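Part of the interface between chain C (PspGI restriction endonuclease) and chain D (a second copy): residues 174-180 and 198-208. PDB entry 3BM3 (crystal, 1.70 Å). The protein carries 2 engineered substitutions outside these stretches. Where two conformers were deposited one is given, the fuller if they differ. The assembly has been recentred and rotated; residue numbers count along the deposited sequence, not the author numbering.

Chain C (174-180) AQILRNK
Chain D 198-208: IYSAIAMLDNG

The chain C stretch is helical throughout (phi -58 to -79, psi -37 to -46), with i-to-i+4 bonds such as C:Asn179 N to C:Gln175 O, 2.8 Å. Chain D is helical from D:Ile198; D:Asp206 has phi/psi -88/-6, and the backbone then departs from helix at D:Asn207 (-137/44) and D:Gly208 (107/0). At these last angles a CB would jam against the preceding carbonyl O, which calls for glycine. Register is set by C:Ile176 and D:Asn207, whose CA atoms lie 6.3 Å apart.

D:Asn207 contributes the largest covered area, and its CB points toward chain C. Its chi1 is m (-66°) and chi2 -80°. This conformation turns the amide back along its own helix, where D:Asn207 ND2 donates to D:Ala203 O (2.8 Å, 164°). The bond fixes the amide's orientation and leaves OD1 for the partner. Two donors reach D:Asn207 OD1: C:Gln175 NE2 at 2.9 Å (142°) and C:Asn179 ND2, also at 2.9 Å (135°). Spaced one helical turn apart, both donors have CB directed toward chain D and chi1 in t (158° and -171°). C:Gln175 then bends with chi2 p (58°) and chi3 26°, whereas in the shorter C:Asn179 chi2 is 13°.

C:Asn179 ND2 also lies 3.2 Å from D:Asp206 O, but the angle is too poor for a hydrogen bond; water 1 links them instead, accepting from C:Asn179 ND2 and donating to D:Asp206 O, each at 2.8 Å.

Between those donors in sequence, C:Ile176 points its CB sideways. With chi1 m (-65°) and chi2 t (163°), C:Ile176 CD1 comes 4.2 Å from D:Ala203 CB, an apolar contact, while C:Ile176 CG1 packs 3.7 Å from D:Asn207 ND2. C:Ile176 CG2 is 3.9 Å from OH of D:Tyr199, whose CB points sideways but whose t rotamer (chi1 175°, chi2 78°) brings the ring's end nearer. The two stretches together bury 272 Å².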

ATOM      1  N   ALA C 174     -12.928   1.289  -4.354  1.00 11.21           N
ATOM      2  CA  ALA C 174     -14.384   1.159  -4.243  1.00 11.36           C
ATOM      3  C   ALA C 174     -15.024   2.540  -4.300  1.00 11.22           C
ATOM      4  O   ALA C 174     -16.057   2.728  -4.954  1.00 12.44           O
ATOM      5  CB  ALA C 174     -14.758   0.417  -2.944  1.00 12.15           C
ATOM      6  N   GLN C 175     -14.421   3.509  -3.631  1.00 11.01           N
ATOM      7  CA  GLN C 175     -14.996   4.853  -3.598  1.00 11.61           C
ATOM      8  C   GLN C 175     -14.967   5.450  -4.998  1.00 12.06           C
ATOM      9  O   GLN C 175     -15.949   6.010  -5.470  1.00 11.45           O
ATOM     10  CB  GLN C 175     -14.211   5.726  -2.616  1.00 12.40           C
ATOM     11  CG  GLN C 175     -14.334   7.232  -2.840  1.00 13.92           C
ATOM     12  CD  GLN C 175     -15.764   7.731  -2.788  1.00 18.50           C
ATOM     13  OE1 GLN C 175     -16.630   7.106  -2.130  1.00 20.77           O
ATOM     14  NE2 GLN C 175     -16.038   8.871  -3.496  1.00 15.52           N
ATOM     15  N   ILE C 176     -13.832   5.319  -5.668  1.00 11.39           N
ATOM     16  CA  ILE C 176     -13.704   5.847  -7.017  1.00 11.72           C
ATOM     17  C   ILE C 176     -14.761   5.234  -7.941  1.00 11.71           C
ATOM     18  O   ILE C 176     -15.433   5.936  -8.683  1.00 12.80           O
ATOM     19  CB  ILE C 176     -12.309   5.616  -7.564  1.00 11.74           C
ATOM     20  CG1 ILE C 176     -11.315   6.440  -6.715  1.00 12.51           C
ATOM     21  CG2 ILE C 176     -12.195   6.045  -9.031  1.00 12.74           C
ATOM     22  CD1 ILE C 176      -9.856   5.948  -6.918  1.00 10.73           C
ATOM     23  N   LEU C 177     -14.946   3.921  -7.825  1.00 10.88           N
ATOM     24  CA  LEU C 177     -15.913   3.183  -8.645  1.00 11.60           C
ATOM     25  C   LEU C 177     -17.350   3.520  -8.273  1.00 11.72           C
ATOM     26  O   LEU C 177     -18.181   3.727  -9.154  1.00 12.35           O
ATOM     27  CB  LEU C 177     -15.651   1.705  -8.486  1.00 11.81           C
ATOM     28  CG  LEU C 177     -14.384   1.263  -9.240  1.00 11.57           C
ATOM     29  CD1 LEU C 177     -14.025  -0.160  -8.835  1.00 14.34           C
ATOM     30  CD2 LEU C 177     -14.560   1.410 -10.768  1.00 14.04           C
ATOM     31  N   ARG C 178     -17.625   3.624  -6.983  1.00 11.88           N
ATOM     32  CA  ARG C 178     -18.967   3.994  -6.524  1.00 12.63           C
ATOM     33  C   ARG C 178     -19.327   5.401  -6.924  1.00 14.00           C
ATOM     34  O   ARG C 178     -20.495   5.692  -7.276  1.00 13.90           O
ATOM     35  CB  ARG C 178     -19.091   3.803  -5.029  1.00 13.63           C
ATOM     36  CG  ARG C 178     -19.190   2.378  -4.703  1.00 15.67           C
ATOM     37  CD  ARG C 178     -19.427   2.096  -3.258  1.00 19.50           C
ATOM     38  NE  ARG C 178     -19.193   0.671  -3.083  1.00 24.14           N
ATOM     39  CZ  ARG C 178     -20.078  -0.295  -3.367  1.00 25.05           C
ATOM     40  NH1 ARG C 178     -21.310  -0.004  -3.790  1.00 23.67           N
ATOM     41  NH2 ARG C 178     -19.740  -1.564  -3.199  1.00 21.52           N
ATOM     42  N   ASN C 179     -18.343   6.279  -6.880  1.00 13.45           N
ATOM     43  CA  ASN C 179     -18.561   7.636  -7.313  1.00 14.31           C
ATOM     44  C   ASN C 179     -18.997   7.639  -8.761  1.00 15.50           C
ATOM     45  O   ASN C 179     -19.971   8.320  -9.120  1.00 16.23           O
ATOM     46  CB  ASN C 179     -17.284   8.440  -7.115  1.00 14.59           C
ATOM     47  CG  ASN C 179     -17.474   9.908  -7.327  1.00 19.87           C
ATOM     48  OD1 ASN C 179     -18.602  10.388  -7.388  1.00 24.12           O
ATOM     49  ND2 ASN C 179     -16.369  10.653  -7.416  1.00 21.90           N
ATOM     50  N   LYS C 180     -18.332   6.845  -9.594  1.00 15.84           N
ATOM     51  CA  LYS C 180     -18.600   6.854 -11.017  1.00 16.78           C
ATOM     52  C   LYS C 180     -19.853   6.057 -11.387  1.00 16.58           C
ATOM     53  O   LYS C 180     -20.667   6.506 -12.217  1.00 17.16           O
ATOM     54  CB  LYS C 180     -17.400   6.343 -11.801  1.00 17.39           C
ATOM     55  CG  LYS C 180     -17.746   6.231 -13.280  1.00 18.36           C
ATOM     56  CD  LYS C 180     -16.580   6.120 -14.168  1.00 21.28           C
ATOM     57  CE  LYS C 180     -17.011   6.272 -15.621  1.00 22.62           C
ATOM     58  NZ  LYS C 180     -17.525   7.641 -15.869  1.00 24.03           N
TER
ATOM     59  N   ILE D 198      -0.763  11.988 -12.831  1.00 12.89           N
ATOM     60  CA  ILE D 198      -1.932  12.861 -12.996  1.00 13.47           C
ATOM     61  C   ILE D 198      -3.208  12.157 -12.561  1.00 12.22           C
ATOM     62  O   ILE D 198      -4.066  12.741 -11.910  1.00 11.41           O
ATOM     63  CB  ILE D 198      -2.069  13.352 -14.452  1.00 14.64           C
ATOM     64  CG1 ILE D 198      -3.250  14.289 -14.595  1.00 18.25           C
ATOM     65  CG2 ILE D 198      -2.270  12.193 -15.417  1.00 15.93           C
ATOM     66  CD1 ILE D 198      -3.299  14.979 -15.986  1.00 19.23           C
ATOM     67  N   TYR D 199      -3.348  10.903 -12.938  1.00 11.80           N
ATOM     68  CA  TYR D 199      -4.576  10.212 -12.578  1.00 11.37           C
ATOM     69  C   TYR D 199      -4.750  10.175 -11.077  1.00 11.43           C
ATOM     70  O   TYR D 199      -5.841  10.391 -10.570  1.00 11.31           O
ATOM     71  CB  TYR D 199      -4.616   8.822 -13.166  1.00 11.24           C
ATOM     72  CG  TYR D 199      -5.809   8.019 -12.728  1.00 11.16           C
ATOM     73  CD1 TYR D 199      -7.068   8.238 -13.295  1.00 11.32           C
ATOM     74  CD2 TYR D 199      -5.692   7.064 -11.734  1.00 10.44           C
ATOM     75  CE1 TYR D 199      -8.173   7.532 -12.878  1.00 11.38           C
ATOM     76  CE2 TYR D 199      -6.784   6.316 -11.312  1.00 12.05           C
ATOM     77  CZ  TYR D 199      -8.041   6.568 -11.898  1.00 12.48           C
ATOM     78  OH  TYR D 199      -9.132   5.849 -11.516  1.00 14.51           O
ATOM     79  N   SER D 200      -3.666   9.888 -10.353  1.00 10.77           N
ATOM     80  CA  SER D 200      -3.771   9.815  -8.898  1.00 10.77           C
ATOM     81  C   SER D 200      -4.216  11.162  -8.316  1.00 10.65           C
ATOM     82  O   SER D 200      -5.026  11.239  -7.393  1.00 10.86           O
ATOM     83  CB  SER D 200      -2.438   9.319  -8.284  1.00 11.24           C
ATOM     84  OG  SER D 200      -1.412  10.284  -8.315  1.00 11.59           O
ATOM     85  N   ALA D 201      -3.695  12.241  -8.865  1.00 10.24           N
ATOM     86  CA  ALA D 201      -4.043  13.562  -8.377  1.00  9.82           C
ATOM     87  C   ALA D 201      -5.541  13.838  -8.611  1.00 10.48           C
ATOM     88  O   ALA D 201      -6.293  14.192  -7.706  1.00 11.18           O
ATOM     89  CB  ALA D 201      -3.213  14.611  -9.050  1.00  9.55           C
ATOM     90  N   ILE D 202      -5.980  13.603  -9.822  1.00 11.06           N
ATOM     91  CA  ILE D 202      -7.353  13.922 -10.198  1.00 11.00           C
ATOM     92  C   ILE D 202      -8.304  13.001  -9.461  1.00 10.44           C
ATOM     93  O   ILE D 202      -9.283  13.451  -8.885  1.00 10.84           O
ATOM     94  CB  ILE D 202      -7.576  13.800 -11.685  1.00 12.18           C
ATOM     95  CG1 ILE D 202      -6.722  14.821 -12.427  1.00 12.04           C
ATOM     96  CG2 ILE D 202      -9.071  13.995 -11.997  1.00 12.64           C
ATOM     97  CD1 ILE D 202      -6.671  14.579 -13.907  1.00 15.38           C
ATOM     98  N   ALA D 203      -8.001  11.712  -9.452  1.00 11.05           N
ATOM     99  CA  ALA D 203      -8.812  10.758  -8.700  1.00 10.48           C
ATOM    100  C   ALA D 203      -8.939  11.104  -7.232  1.00 10.51           C
ATOM    101  O   ALA D 203     -10.015  11.042  -6.672  1.00 10.06           O
ATOM    102  CB  ALA D 203      -8.312   9.328  -8.900  1.00 10.91           C
HETATM  103  N   MSE D 204      -7.833  11.465  -6.592  0.50 10.25           N
HETATM  104  CA  MSE D 204      -7.912  11.878  -5.200  0.50 10.90           C
HETATM  105  C   MSE D 204      -8.791  13.108  -5.027  0.50 10.13           C
HETATM  106  O   MSE D 204      -9.657  13.153  -4.155  0.50 10.53           O
HETATM  107  CB  MSE D 204      -6.523  12.191  -4.685  0.50 10.54           C
HETATM  108  CG  MSE D 204      -5.738  10.941  -4.516  0.50 11.27           C
HETATM  109 SE   MSE D 204      -4.061  11.250  -3.634  0.50 18.00          SE
HETATM  110  CE  MSE D 204      -4.358   9.836  -2.363  0.50 17.07           C
ATOM    111  N   LEU D 205      -8.556  14.107  -5.861  1.00 10.32           N
ATOM    112  CA  LEU D 205      -9.264  15.381  -5.728  1.00 10.48           C
ATOM    113  C   LEU D 205     -10.760  15.263  -5.978  1.00 12.24           C
ATOM    114  O   LEU D 205     -11.560  16.074  -5.469  1.00 12.97           O
ATOM    115  CB  LEU D 205      -8.612  16.420  -6.635  1.00 11.34           C
ATOM    116  CG  LEU D 205      -7.230  16.791  -6.110  1.00 10.34           C
ATOM    117  CD1 LEU D 205      -6.525  17.665  -7.165  1.00 12.27           C
ATOM    118  CD2 LEU D 205      -7.229  17.441  -4.684  1.00 11.36           C
ATOM    119  N   ASP D 206     -11.120  14.256  -6.756  1.00 11.45           N
ATOM    120  CA  ASP D 206     -12.529  13.929  -7.008  1.00 12.62           C
ATOM    121  C   ASP D 206     -13.149  12.969  -5.993  1.00 13.01           C
ATOM    122  O   ASP D 206     -14.380  12.708  -6.030  1.00 13.63           O
ATOM    123  CB  ASP D 206     -12.641  13.325  -8.400  1.00 12.44           C
ATOM    124  CG  ASP D 206     -12.476  14.341  -9.492  1.00 14.91           C
ATOM    125  OD1 ASP D 206     -12.554  15.561  -9.218  1.00 17.11           O
ATOM    126  OD2 ASP D 206     -12.270  13.908 -10.635  1.00 17.69           O
ATOM    127  N   ASN D 207     -12.336  12.446  -5.079  1.00 12.72           N
ATOM    128  CA  ASN D 207     -12.772  11.415  -4.157  1.00 12.06           C
ATOM    129  C   ASN D 207     -12.316  11.618  -2.735  1.00 13.06           C
ATOM    130  O   ASN D 207     -11.940  10.696  -2.073  1.00 14.21           O
ATOM    131  CB  ASN D 207     -12.396  10.025  -4.674  1.00 11.55           C
ATOM    132  CG  ASN D 207     -13.141   9.701  -5.906  1.00 12.06           C
ATOM    133  OD1 ASN D 207     -14.309   9.312  -5.826  1.00 12.81           O
ATOM    134  ND2 ASN D 207     -12.535   9.966  -7.069  1.00 10.97           N
ATOM    135  N   GLY D 208     -12.421  12.840  -2.247  1.00 12.96           N
ATOM    136  CA  GLY D 208     -12.349  13.048  -0.806  1.00 13.51           C
ATOM    137  C   GLY D 208     -11.067  13.677  -0.306  1.00 12.48           C
ATOM    138  O   GLY D 208     -10.954  13.934   0.869  1.00 12.94           O
TER
HETATM  139  O   HOH W   1     -16.438  13.453  -7.830  1.00 30.28           O